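PT26-6P (Thermococcus sp., PDB 2WB7) is of unknown function but is encoded by a mobile extrachromosomal element of a euryarchaeon and is built from three domains with novel folds. Local coordinates at residues Lys251-Asn257 / Thr270-His276; Thr21-His25 / Pro335-Gly339; Tyr353-Val359 / Leu375-Ile381; Glu30-Lys34 / Val227-Asp231; Leu278-Tyr284 / Leu340-Asp346. All coordinates share one frame; numbering follows the deposited sequence.

Contact 1: Lys251-Asn257 / Thr270-His276; sequences KWVLYQN and TAASPVH
V253 and A272 exchange two backbone hydrogen bonds, V253 N to A272 O at 2.9 Å and A272 N to V253 O at 3.0 Å, in the antiparallel hairpin of strands 253-261 and 266-272. L254 and A271 follow as a non-hydrogen-bonded pair, and on their face of the sheet L254 CD2 rests on A271 CB at 3.7 Å. The other face carries V253, Y255 and A272. There V253 CG2 packs on P274 CB at 3.9 Å, while CD1 and CE1 of the Y255 ring pass A272 CB; the phenol oxygen reaches G236 O beyond the hairpin. CG anti to its carbonyl carbon (chi1 -79°) turns the N257 amide toward T270, where ND2 donates to T270 OG1 at 2.9 Å, the hydroxyl oxygen lying nearly in the amide plane. A water accepts from T270 N and sits 2.8 Å from N257 OD1. A leucine in place of N257 would probably leave T270 OG1 without this amide donor and the water without one of its neighbours. Strand 281-290 flanks the hairpin beyond A271, which bonds K285 through the backbone, and F286 packs on T270; on the far side strand 370-379 touches N257 through A377 and P379.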
# COMPACT_ATOMS: atom_id res chain seq x y z
N LYS A 251 -7.49 22.71 3.92
CA LYS A 251 -6.63 21.87 4.75
C LYS A 251 -6.57 20.43 4.25
O LYS A 251 -7.48 19.96 3.56
CB LYS A 251 -7.07 21.92 6.20
CG LYS A 251 -6.96 23.32 6.78
CD LYS A 251 -6.50 23.28 8.24
CE LYS A 251 -6.40 24.70 8.78
NZ LYS A 251 -6.01 25.61 7.66
N TRP A 252 -5.48 19.75 4.58
CA TRP A 252 -5.28 18.37 4.14
C TRP A 252 -5.17 17.44 5.32
O TRP A 252 -4.92 17.87 6.44
CB TRP A 252 -3.99 18.26 3.34
CG TRP A 252 -3.86 19.26 2.24
CD1 TRP A 252 -3.41 20.54 2.35
CD2 TRP A 252 -4.15 19.05 0.85
NE1 TRP A 252 -3.41 21.14 1.12
CE2 TRP A 252 -3.86 20.25 0.18
CE3 TRP A 252 -4.62 17.96 0.12
CZ2 TRP A 252 -4.05 20.41 -1.19
CZ3 TRP A 252 -4.80 18.12 -1.25
CH2 TRP A 252 -4.51 19.33 -1.88
N VAL A 253 -5.34 16.16 5.06
CA VAL A 253 -4.97 15.11 5.99
C VAL A 253 -4.36 14.00 5.15
O VAL A 253 -4.71 13.84 3.98
CB VAL A 253 -6.18 14.55 6.70
CG1 VAL A 253 -6.68 15.50 7.78
CG2 VAL A 253 -7.26 14.25 5.68
N LEU A 254 -3.45 13.23 5.73
CA LEU A 254 -2.94 12.06 5.04
C LEU A 254 -3.99 10.99 5.15
O LEU A 254 -4.68 10.88 6.16
CB LEU A 254 -1.66 11.58 5.69
CG LEU A 254 -0.45 12.50 5.53
CD1 LEU A 254 0.80 11.72 5.99
CD2 LEU A 254 -0.30 13.01 4.09
N TYR A 255 -4.15 10.18 4.11
CA TYR A 255 -5.11 9.09 4.21
C TYR A 255 -4.36 7.77 4.31
O TYR A 255 -3.27 7.62 3.77
CB TYR A 255 -6.08 9.09 3.02
CG TYR A 255 -7.37 9.85 3.29
CD1 TYR A 255 -7.47 11.22 3.06
CD2 TYR A 255 -8.49 9.19 3.78
CE1 TYR A 255 -8.64 11.89 3.32
CE2 TYR A 255 -9.66 9.85 4.04
CZ TYR A 255 -9.73 11.19 3.81
OH TYR A 255 -10.92 11.83 4.08
N GLN A 256 -4.93 6.80 5.02
CA GLN A 256 -4.44 5.45 4.87
C GLN A 256 -4.75 5.08 3.41
O GLN A 256 -5.75 5.53 2.84
CB GLN A 256 -5.13 4.49 5.84
CG GLN A 256 -4.95 4.78 7.32
CD GLN A 256 -3.51 4.65 7.77
OE1 GLN A 256 -2.72 3.89 7.21
NE2 GLN A 256 -3.16 5.40 8.81
N ASN A 257 -3.87 4.28 2.80
CA ASN A 257 -4.13 3.74 1.46
C ASN A 257 -4.17 2.22 1.54
O ASN A 257 -3.45 1.62 2.32
CB ASN A 257 -3.01 4.12 0.49
CG ASN A 257 -3.12 5.53 -0.03
OD1 ASN A 257 -2.46 6.44 0.47
ND2 ASN A 257 -3.94 5.73 -1.04
N THR A 270 -0.99 9.48 -0.05
CA THR A 270 -2.15 10.30 -0.41
C THR A 270 -2.43 11.33 0.65
O THR A 270 -2.59 11.01 1.83
CB THR A 270 -3.45 9.46 -0.57
OG1 THR A 270 -3.31 8.51 -1.64
CG2 THR A 270 -4.60 10.37 -0.88
N ALA A 271 -2.50 12.59 0.24
CA ALA A 271 -3.07 13.61 1.10
C ALA A 271 -4.30 14.14 0.38
O ALA A 271 -4.28 14.32 -0.84
CB ALA A 271 -2.08 14.71 1.34
N ALA A 272 -5.37 14.37 1.12
CA ALA A 272 -6.59 14.90 0.51
C ALA A 272 -7.32 15.83 1.48
O ALA A 272 -6.86 16.03 2.60
CB ALA A 272 -7.47 13.76 0.07
N SER A 273 -8.43 16.42 1.03
CA SER A 273 -9.34 17.15 1.91
C SER A 273 -9.96 16.16 2.84
O SER A 273 -10.14 15.00 2.48
CB SER A 273 -10.46 17.80 1.12
OG SER A 273 -9.98 18.35 -0.08
N PRO A 274 -10.33 16.60 4.05
CA PRO A 274 -10.90 15.65 5.03
C PRO A 274 -12.44 15.42 4.92
O PRO A 274 -13.00 14.63 5.69
CB PRO A 274 -10.54 16.28 6.39
CG PRO A 274 -9.93 17.68 6.06
CD PRO A 274 -10.15 17.95 4.61
N VAL A 275 -13.09 16.11 3.99
CA VAL A 275 -14.54 16.00 3.82
C VAL A 275 -14.89 15.61 2.40
O VAL A 275 -14.38 16.21 1.44
CB VAL A 275 -15.23 17.33 4.05
CG1 VAL A 275 -16.62 17.10 4.49
CG2 VAL A 275 -14.51 18.09 5.10
N HIS A 276 -15.77 14.62 2.26
CA HIS A 276 -16.16 14.09 0.95
C HIS A 276 -17.65 13.86 0.94
O HIS A 276 -18.14 12.92 1.55
CB HIS A 276 -15.43 12.77 0.69
CG HIS A 276 -13.94 12.89 0.80
ND1 HIS A 276 -13.14 13.26 -0.27
CD2 HIS A 276 -13.10 12.71 1.85
CE1 HIS A 276 -11.87 13.28 0.12
NE2 HIS A 276 -11.82 12.95 1.40
O HOH W 1 -1.08 8.05 2.29

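Contact 2: Thr21-His25 / Pro335-Gly339; sequences TQAAH and PTFFG
A helix-on-sheet contact joins the first turn of helix 21-34, through T21, A24 and H25, to F337 on strand 336-343, an outermost strand of the eight-stranded antiparallel sheet in the second immunoglobulin-like domain. The helix and strand segments run at 120° to each other, their axes 11.0 Å apart at the closest, and the F337 ring bridges much of that gap. With CG anti to its carbonyl carbon (chi1 -76°), F337 stands off the sheet and enters between the three helix side chains, which sit on one side of the helix at i, i+3 and i+4. T21 CG2 meets the far end of the ring, 3.5 Å from F337 CE2. The methyl of A24 lies at the ring edge, its CB 3.8 Å from F337 CE1. H25 instead offers a face: the edge of F337 points toward the imidazole in an offset edge-to-face pair with ring centroids 5.5 Å apart and planes at 70°. The phenyl ring also makes a cation-pi contact with K285 of the adjoining strand 281-290, whose L287 touches both H25 and P335. P335 meets H25 at the rim of the imidazole, where P335 CB lies near the ring plane, 4.1 Å from H25 NE2.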
# COMPACT_ATOMS: atom_id res chain seq x y z
N THR A 21 2.83 18.77 2.06
CA THR A 21 4.16 18.35 1.60
C THR A 21 5.03 17.63 2.64
O THR A 21 5.30 16.44 2.50
CB THR A 21 4.93 19.53 1.00
OG1 THR A 21 4.00 20.45 0.41
CG2 THR A 21 5.88 19.04 -0.08
N GLN A 22 5.48 18.32 3.67
CA GLN A 22 6.37 17.68 4.63
C GLN A 22 5.74 16.48 5.32
O GLN A 22 6.44 15.50 5.60
CB GLN A 22 6.93 18.66 5.65
CG GLN A 22 8.07 19.54 5.09
CD GLN A 22 8.89 18.87 3.95
OE1 GLN A 22 9.78 18.03 4.17
NE2 GLN A 22 8.59 19.30 2.71
N ALA A 23 4.44 16.54 5.62
CA ALA A 23 3.78 15.36 6.21
C ALA A 23 3.78 14.18 5.23
O ALA A 23 4.01 13.04 5.62
CB ALA A 23 2.37 15.67 6.66
N ALA A 24 3.53 14.46 3.96
CA ALA A 24 3.64 13.44 2.92
C ALA A 24 5.02 12.78 2.89
O ALA A 24 5.13 11.55 2.88
CB ALA A 24 3.30 14.03 1.55
N HIS A 25 6.06 13.61 2.87
CA HIS A 25 7.43 13.10 2.85
C HIS A 25 7.67 12.21 4.06
O HIS A 25 8.13 11.07 3.92
CB HIS A 25 8.43 14.26 2.76
CG HIS A 25 8.52 14.86 1.40
ND1 HIS A 25 8.51 16.23 1.19
CD2 HIS A 25 8.59 14.29 0.17
CE1 HIS A 25 8.59 16.47 -0.11
NE2 HIS A 25 8.64 15.31 -0.75
N PRO A 335 10.89 12.12 -5.55
CA PRO A 335 9.47 12.15 -5.18
C PRO A 335 8.74 13.20 -6.00
O PRO A 335 9.29 14.26 -6.26
CB PRO A 335 9.50 12.56 -3.70
CG PRO A 335 10.82 12.08 -3.22
CD PRO A 335 11.77 12.25 -4.38
N THR A 336 7.53 12.91 -6.44
CA THR A 336 6.81 13.88 -7.22
C THR A 336 5.35 13.87 -6.85
O THR A 336 4.78 12.82 -6.58
CB THR A 336 6.90 13.57 -8.69
OG1 THR A 336 8.22 13.09 -8.96
CG2 THR A 336 6.61 14.82 -9.51
N PHE A 337 4.77 15.05 -6.86
CA PHE A 337 3.39 15.23 -6.45
C PHE A 337 2.50 15.37 -7.66
O PHE A 337 2.88 15.97 -8.65
CB PHE A 337 3.26 16.48 -5.60
CG PHE A 337 3.76 16.32 -4.21
CD1 PHE A 337 2.95 15.76 -3.24
CD2 PHE A 337 5.03 16.77 -3.86
CE1 PHE A 337 3.40 15.63 -1.94
CE2 PHE A 337 5.49 16.64 -2.56
CZ PHE A 337 4.67 16.06 -1.60
N PHE A 338 1.30 14.82 -7.54
CA PHE A 338 0.33 14.89 -8.60
C PHE A 338 -0.98 15.23 -7.94
O PHE A 338 -1.31 14.71 -6.88
CB PHE A 338 0.24 13.53 -9.31
CG PHE A 338 1.54 13.10 -9.93
CD1 PHE A 338 2.48 12.39 -9.20
CD2 PHE A 338 1.84 13.42 -11.25
CE1 PHE A 338 3.67 12.00 -9.77
CE2 PHE A 338 3.04 13.03 -11.82
CZ PHE A 338 3.95 12.31 -11.08
N GLY A 339 -1.73 16.14 -8.55
CA GLY A 339 -3.00 16.57 -7.99
C GLY A 339 -4.17 15.97 -8.72
O GLY A 339 -4.07 15.61 -9.89

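Contact 3: Tyr353-Val359 / Leu375-Ile381; sequences YHALGLV and LAAEPMI
H354 donates from ND1 to E378 OE2 at 2.8 Å, a histidine-carboxylate hydrogen bond bent to 145° at the hydrogen. The oxygen is met on its syn side but somewhat out of both planes, and ring and carboxylate stand 62° apart. E378 reaches the imidazole because CG is anti to its backbone N (chi1 167°) and the chain stays extended beyond. Beside it L356 CD1 touches E378 CB at 3.9 Å, crossing it at about a right angle, and further along the same face L358 CD2 meets A376 CB at 3.5 Å. On the opposite face A355 CB packs against P379 CG at 3.9 Å, and I381 CD1 comes to 3.5 Å from the backbone oxygen Y353 O. Two hydrogen-bonded antiparallel pairs, G357 with A377 and V359 with L375, fix this register; G357 N to A377 O measures 2.9 Å. The second shell steadies the polar pair: E378 OE1 bonds Y152 of helix 149-157, and H354 NE2 bonds D502, just ahead of helix 503-523. Carboxylates at both ring nitrogens would probably favour a positively charged imidazole. The touching residues of this hairpin are all buried, and its strands lie inside the eight-stranded sheet, between strand 301-314, which H354, L356 and L358 meet through backbone bonds, and strand 253-261, which A376 and E378 meet likewise.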
# COMPACT_ATOMS: atom_id res chain seq x y z
N TYR A 353 -18.36 7.47 -4.55
CA TYR A 353 -17.17 7.45 -5.38
C TYR A 353 -15.99 6.82 -4.62
O TYR A 353 -15.91 6.90 -3.40
CB TYR A 353 -16.78 8.87 -5.77
CG TYR A 353 -17.66 9.55 -6.78
CD1 TYR A 353 -18.93 9.99 -6.44
CD2 TYR A 353 -17.20 9.80 -8.05
CE1 TYR A 353 -19.73 10.63 -7.38
CE2 TYR A 353 -17.98 10.44 -8.98
CZ TYR A 353 -19.24 10.85 -8.64
OH TYR A 353 -20.00 11.48 -9.58
N HIS A 354 -15.07 6.22 -5.37
CA HIS A 354 -13.81 5.72 -4.85
C HIS A 354 -12.67 6.47 -5.53
O HIS A 354 -12.80 6.92 -6.68
CB HIS A 354 -13.67 4.23 -5.14
CG HIS A 354 -14.52 3.35 -4.28
ND1 HIS A 354 -14.00 2.28 -3.57
CD2 HIS A 354 -15.84 3.37 -4.01
CE1 HIS A 354 -14.97 1.68 -2.90
NE2 HIS A 354 -16.10 2.32 -3.15
N ALA A 355 -11.55 6.61 -4.84
CA ALA A 355 -10.37 7.22 -5.43
C ALA A 355 -9.37 6.10 -5.62
O ALA A 355 -9.27 5.22 -4.77
CB ALA A 355 -9.81 8.31 -4.52
N LEU A 356 -8.66 6.12 -6.75
CA LEU A 356 -7.64 5.11 -7.02
C LEU A 356 -6.46 5.71 -7.76
O LEU A 356 -6.62 6.64 -8.57
CB LEU A 356 -8.23 3.98 -7.85
CG LEU A 356 -7.35 2.78 -8.16
CD1 LEU A 356 -7.25 1.85 -6.98
CD2 LEU A 356 -7.92 2.02 -9.34
N GLY A 357 -5.28 5.19 -7.48
CA GLY A 357 -4.08 5.57 -8.22
C GLY A 357 -3.39 4.33 -8.76
O GLY A 357 -3.13 3.37 -8.03
N LEU A 358 -3.11 4.35 -10.06
CA LEU A 358 -2.37 3.29 -10.71
C LEU A 358 -1.09 3.84 -11.33
O LEU A 358 -1.10 4.83 -12.06
CB LEU A 358 -3.24 2.65 -11.79
CG LEU A 358 -4.62 2.11 -11.37
CD1 LEU A 358 -5.28 1.49 -12.58
CD2 LEU A 358 -4.52 1.08 -10.27
N VAL A 359 0.03 3.19 -11.03
CA VAL A 359 1.32 3.49 -11.65
C VAL A 359 1.94 2.24 -12.25
O VAL A 359 1.86 1.14 -11.70
CB VAL A 359 2.30 4.09 -10.65
CG1 VAL A 359 3.51 4.66 -11.37
CG2 VAL A 359 1.61 5.18 -9.85
N LEU A 375 1.79 -0.45 -9.40
CA LEU A 375 1.26 -0.22 -8.06
C LEU A 375 -0.17 0.31 -8.14
O LEU A 375 -0.52 1.11 -9.03
CB LEU A 375 2.13 0.75 -7.26
CG LEU A 375 1.75 0.91 -5.79
CD1 LEU A 375 2.14 -0.30 -5.00
CD2 LEU A 375 2.44 2.12 -5.20
N ALA A 376 -1.00 -0.15 -7.21
CA ALA A 376 -2.34 0.38 -7.07
C ALA A 376 -2.47 0.81 -5.63
O ALA A 376 -2.04 0.10 -4.72
CB ALA A 376 -3.39 -0.68 -7.41
N ALA A 377 -3.02 1.99 -5.41
CA ALA A 377 -3.17 2.50 -4.06
C ALA A 377 -4.49 3.22 -4.01
O ALA A 377 -4.75 4.12 -4.81
CB ALA A 377 -2.04 3.45 -3.70
N GLU A 378 -5.34 2.80 -3.08
CA GLU A 378 -6.66 3.40 -2.96
C GLU A 378 -6.80 4.12 -1.61
O GLU A 378 -6.76 3.48 -0.56
CB GLU A 378 -7.75 2.35 -3.16
CG GLU A 378 -9.11 2.83 -2.73
CD GLU A 378 -10.23 1.83 -3.01
OE1 GLU A 378 -9.95 0.75 -3.56
OE2 GLU A 378 -11.39 2.13 -2.67
N PRO A 379 -6.92 5.45 -1.65
CA PRO A 379 -7.11 6.24 -0.44
C PRO A 379 -8.38 5.79 0.23
O PRO A 379 -9.42 5.69 -0.42
CB PRO A 379 -7.30 7.66 -0.98
CG PRO A 379 -6.64 7.66 -2.30
CD PRO A 379 -6.86 6.29 -2.86
N MSE A 380 -8.31 5.49 1.53
CA MSE A 380 -9.44 4.92 2.23
C MSE A 380 -10.45 6.00 2.58
O MSE A 380 -10.73 6.27 3.75
CB MSE A 380 -8.94 4.19 3.47
CG MSE A 380 -8.06 2.99 3.14
SE MSE A 380 -9.13 1.62 2.33
CE MSE A 380 -9.72 0.94 4.03
N ILE A 381 -10.99 6.64 1.55
CA ILE A 381 -11.91 7.74 1.76
C ILE A 381 -13.32 7.18 1.84
O ILE A 381 -13.54 5.99 1.66
CB ILE A 381 -11.83 8.80 0.63
CG1 ILE A 381 -12.05 8.18 -0.76
CG2 ILE A 381 -10.51 9.52 0.66
CD1 ILE A 381 -13.45 8.42 -1.37

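Contact 4: Glu30-Lys34 / Val227-Asp231; sequences ELTAK and VATID
E30 and K34, one turn apart on helix 21-34, both aim at the irregular loop 227-231. E30 leaves the helix fully extended, CG anti to its backbone N (chi1 172°), and places OE2 3.0 Å from D231 N. That amide meets the syn side of the oxygen, 21° out of the carboxylate plane. The same OE2 forms a salt bridge with K34 NZ at 2.9 Å. K34 runs alongside the loop, its chain bending only at the last torsion (chi4 78°), and NZ donates to T229 O at 2.9 Å, close to the line of the carbonyl bond. A water accepts from K34 NZ at 3.2 Å and donates to D231 OD1, tying the ammonium to a second carboxylate. Beside the charged group, L31 turns CD1 onto A228, 3.7 Å from A228 CA, where an inverse gamma turn kinks the loop; I230 CG2 and Y259 of strand 253-261 also border this leucine. An alanine in place of E30 would probably leave D231 N without its acceptor and the K34 ammonium without its salt-bridge partner, held by T229 O and the water alone among the contacts described. With an ammonium and a backbone N-H both on OE2, the E30 charge is probably well compensated, and the lysine, bridged by water to D231, is likely to ease the nearness of the two carboxylates.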
# COMPACT_ATOMS: atom_id res chain seq x y z
N GLU A 30 8.43 7.08 6.71
CA GLU A 30 7.95 6.12 7.70
C GLU A 30 7.58 4.80 7.06
O GLU A 30 7.92 3.73 7.57
CB GLU A 30 6.77 6.69 8.47
CG GLU A 30 6.10 5.68 9.37
CD GLU A 30 4.79 6.20 9.95
OE1 GLU A 30 4.48 7.40 9.75
OE2 GLU A 30 4.07 5.40 10.59
N LEU A 31 6.86 4.86 5.94
CA LEU A 31 6.39 3.65 5.26
C LEU A 31 7.55 2.86 4.68
O LEU A 31 7.57 1.63 4.76
CB LEU A 31 5.41 4.02 4.14
CG LEU A 31 4.50 2.86 3.74
CD1 LEU A 31 3.70 2.44 4.95
CD2 LEU A 31 3.55 3.28 2.64
N THR A 32 8.51 3.56 4.09
CA THR A 32 9.69 2.94 3.53
C THR A 32 10.47 2.15 4.58
O THR A 32 10.89 1.03 4.33
CB THR A 32 10.64 3.96 2.88
OG1 THR A 32 10.13 4.36 1.61
CG2 THR A 32 12.00 3.33 2.67
N ALA A 33 10.68 2.76 5.75
CA ALA A 33 11.35 2.08 6.85
C ALA A 33 10.64 0.78 7.13
O ALA A 33 11.28 -0.25 7.25
CB ALA A 33 11.34 2.95 8.08
N LYS A 34 9.32 0.82 7.25
CA LYS A 34 8.55 -0.40 7.50
C LYS A 34 8.81 -1.50 6.45
O LYS A 34 8.58 -2.67 6.70
CB LYS A 34 7.05 -0.08 7.54
CG LYS A 34 6.52 0.64 8.78
CD LYS A 34 4.97 0.60 8.75
CE LYS A 34 4.32 1.07 10.05
NZ LYS A 34 4.31 2.56 10.18
N VAL A 227 0.73 -4.18 6.93
CA VAL A 227 2.07 -3.67 7.22
C VAL A 227 2.23 -2.21 6.77
O VAL A 227 2.99 -1.43 7.36
CB VAL A 227 3.14 -4.53 6.53
CG1 VAL A 227 4.53 -4.03 6.90
CG2 VAL A 227 2.96 -6.02 6.90
N ALA A 228 1.48 -1.84 5.73
CA ALA A 228 1.57 -0.52 5.11
C ALA A 228 0.65 0.53 5.72
O ALA A 228 -0.18 1.11 5.04
CB ALA A 228 1.32 -0.64 3.62
N THR A 229 0.81 0.78 7.01
CA THR A 229 0.02 1.77 7.70
C THR A 229 0.89 2.97 8.03
O THR A 229 2.01 2.80 8.47
CB THR A 229 -0.47 1.20 9.02
OG1 THR A 229 -1.50 0.25 8.76
CG2 THR A 229 -1.00 2.31 9.91
N ILE A 230 0.37 4.18 7.82
CA ILE A 230 1.03 5.36 8.37
C ILE A 230 0.36 5.78 9.68
O ILE A 230 -0.85 5.68 9.82
CB ILE A 230 1.06 6.53 7.38
CG1 ILE A 230 -0.34 6.88 6.92
CG2 ILE A 230 1.92 6.20 6.18
CD1 ILE A 230 -0.39 8.15 6.06
N ASP A 231 1.16 6.24 10.64
CA ASP A 231 0.63 6.64 11.93
C ASP A 231 -0.24 7.88 11.77
O ASP A 231 0.23 8.91 11.28
CB ASP A 231 1.76 6.96 12.92
CG ASP A 231 2.62 5.75 13.25
OD1 ASP A 231 2.07 4.62 13.37
OD2 ASP A 231 3.86 5.92 13.37
O HOH W 2 1.63 2.71 11.86

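Contact 5: Leu278-Tyr284 / Leu340-Asp346; sequences LNSTAMY and LTAHYTD
L278 begins the contact with CD1 over the carboxylate end of D346, 3.4 Å from D346 OD2. N279 N donates to Y344 O, and N279 OD1 accepts from D346 N at 2.9 Å, the donor well above the amide plane; a water spans N279 OD1 and H343 NE2. S280 O takes the amide of Y344, the centre of an inverse gamma turn. T281 OG1 and H343 ND1 share a hydrogen bond of 3.0 Å in the plane of the imidazole, which swings across because CG is anti to the H343 backbone N (chi1 -174°). A282 pairs with A342 through two backbone bonds, and its CB lies 3.8 Å from Y344 CE2. M283, a selenomethionine, lies beside T341. Y284 sets CE2 against A342 CB at 3.7 Å and gives its hydroxyl proton to Y344 OH at 2.6 Å, each oxygen at the other ring's edge. H276 extends this phenol pair through Y344, Y353 of strand 350-364 meets the Y344 ring, and within the sheet strand 281-290 lies between strand 336-343 and strand 266-272.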
# COMPACT_ATOMS: atom_id res chain seq x y z
N LEU A 278 -21.44 14.06 -1.45
CA LEU A 278 -22.03 14.12 -2.80
C LEU A 278 -22.31 15.57 -3.19
O LEU A 278 -22.65 16.41 -2.34
CB LEU A 278 -23.31 13.29 -2.89
CG LEU A 278 -23.17 11.77 -2.91
CD1 LEU A 278 -24.52 11.08 -3.03
CD2 LEU A 278 -22.22 11.30 -4.03
N ASN A 279 -22.17 15.86 -4.48
CA ASN A 279 -22.29 17.21 -5.02
C ASN A 279 -21.30 18.21 -4.49
O ASN A 279 -21.44 19.40 -4.76
CB ASN A 279 -23.71 17.77 -4.92
CG ASN A 279 -24.58 17.31 -6.06
OD1 ASN A 279 -24.07 16.96 -7.14
ND2 ASN A 279 -25.88 17.26 -5.83
N SER A 280 -20.30 17.74 -3.76
CA SER A 280 -19.25 18.64 -3.33
C SER A 280 -17.89 18.29 -3.97
O SER A 280 -17.76 17.30 -4.68
CB SER A 280 -19.17 18.66 -1.82
OG SER A 280 -19.03 19.99 -1.37
N THR A 281 -16.89 19.14 -3.74
CA THR A 281 -15.57 18.97 -4.34
C THR A 281 -14.53 18.67 -3.29
O THR A 281 -14.57 19.25 -2.21
CB THR A 281 -15.12 20.26 -5.04
OG1 THR A 281 -15.98 20.54 -6.16
CG2 THR A 281 -13.70 20.13 -5.54
N ALA A 282 -13.58 17.78 -3.61
CA ALA A 282 -12.44 17.46 -2.73
C ALA A 282 -11.09 17.52 -3.49
O ALA A 282 -11.04 17.24 -4.69
CB ALA A 282 -12.63 16.10 -2.07
N MSE A 283 -10.02 17.88 -2.80
CA MSE A 283 -8.67 17.92 -3.40
C MSE A 283 -7.87 16.67 -3.04
O MSE A 283 -7.87 16.23 -1.88
CB MSE A 283 -7.87 19.10 -2.85
CG MSE A 283 -8.54 20.46 -2.85
SE MSE A 283 -8.44 21.24 -4.59
CE MSE A 283 -9.86 20.23 -5.34
N TYR A 284 -7.15 16.12 -4.01
CA TYR A 284 -6.20 15.05 -3.72
C TYR A 284 -4.83 15.48 -4.16
O TYR A 284 -4.69 16.26 -5.08
CB TYR A 284 -6.56 13.76 -4.46
CG TYR A 284 -7.84 13.09 -3.98
CD1 TYR A 284 -7.79 11.95 -3.19
CD2 TYR A 284 -9.10 13.60 -4.33
CE1 TYR A 284 -8.95 11.35 -2.75
CE2 TYR A 284 -10.27 13.01 -3.90
CZ TYR A 284 -10.19 11.89 -3.11
OH TYR A 284 -11.35 11.29 -2.68
N LEU A 340 -5.29 15.85 -8.02
CA LEU A 340 -6.55 15.45 -8.64
C LEU A 340 -7.63 16.18 -7.90
O LEU A 340 -7.64 16.18 -6.69
CB LEU A 340 -6.81 13.95 -8.51
CG LEU A 340 -8.12 13.49 -9.15
CD1 LEU A 340 -8.22 14.01 -10.57
CD2 LEU A 340 -8.21 11.99 -9.14
N THR A 341 -8.54 16.79 -8.64
CA THR A 341 -9.68 17.46 -8.06
C THR A 341 -10.92 16.62 -8.28
O THR A 341 -11.29 16.32 -9.41
CB THR A 341 -9.87 18.83 -8.72
OG1 THR A 341 -8.77 19.68 -8.36
CG2 THR A 341 -11.18 19.46 -8.28
N ALA A 342 -11.57 16.21 -7.20
CA ALA A 342 -12.78 15.42 -7.34
C ALA A 342 -14.06 16.24 -7.16
O ALA A 342 -14.26 16.87 -6.12
CB ALA A 342 -12.77 14.28 -6.34
N HIS A 343 -14.94 16.22 -8.15
CA HIS A 343 -16.30 16.69 -7.90
C HIS A 343 -17.26 15.51 -7.85
O HIS A 343 -17.44 14.81 -8.85
CB HIS A 343 -16.80 17.73 -8.90
CG HIS A 343 -18.14 18.28 -8.52
ND1 HIS A 343 -18.28 19.26 -7.56
CD2 HIS A 343 -19.40 17.94 -8.91
CE1 HIS A 343 -19.57 19.51 -7.39
NE2 HIS A 343 -20.26 18.73 -8.19
N TYR A 344 -17.87 15.31 -6.69
CA TYR A 344 -18.69 14.13 -6.48
C TYR A 344 -20.11 14.32 -7.00
O TYR A 344 -21.07 14.15 -6.26
CB TYR A 344 -18.71 13.78 -5.01
CG TYR A 344 -17.32 13.51 -4.47
CD1 TYR A 344 -16.48 12.58 -5.08
CD2 TYR A 344 -16.86 14.17 -3.33
CE1 TYR A 344 -15.22 12.32 -4.59
CE2 TYR A 344 -15.60 13.92 -2.83
CZ TYR A 344 -14.79 12.99 -3.46
OH TYR A 344 -13.54 12.73 -2.97
N THR A 345 -20.21 14.67 -8.28
CA THR A 345 -21.49 14.88 -8.94
C THR A 345 -22.49 13.83 -8.54
O THR A 345 -22.23 12.64 -8.66
CB THR A 345 -21.35 14.82 -10.45
OG1 THR A 345 -20.38 15.79 -10.88
CG2 THR A 345 -22.68 15.14 -11.10
N ASP A 346 -23.65 14.27 -8.06
CA ASP A 346 -24.72 13.34 -7.72
C ASP A 346 -25.71 13.24 -8.87
O ASP A 346 -26.21 14.25 -9.33
CB ASP A 346 -25.42 13.77 -6.44
CG ASP A 346 -26.26 12.66 -5.83
OD1 ASP A 346 -26.30 11.55 -6.41
OD2 ASP A 346 -26.89 12.87 -4.78
O HOH W 3 -22.87 18.92 -8.40

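Overall arrangement
Helix 21-34 opens two long loops. Contact 2 ties its start to strand 336-343, and contact 4, nested inside that loop, joins its end to 227-231. Contact 1, the hairpin at 251-276, closes later, also within the loop of contact 2 and in series with contact 4, which it touches through Q256 and I230. Contact 5 opens at 278, inside the loop of contact 2, and closes just past it on the same strand 336-343, so the two cross. Contact 3 closes last, at 353-381. Contacts 1, 3 and 5 pair six strands of one eight-stranded sheet: contact 1 meets contact 3 through Q256 and M380, and contact 5 through H276 and Y344, while Y353 and T345 link contacts 3 and 5.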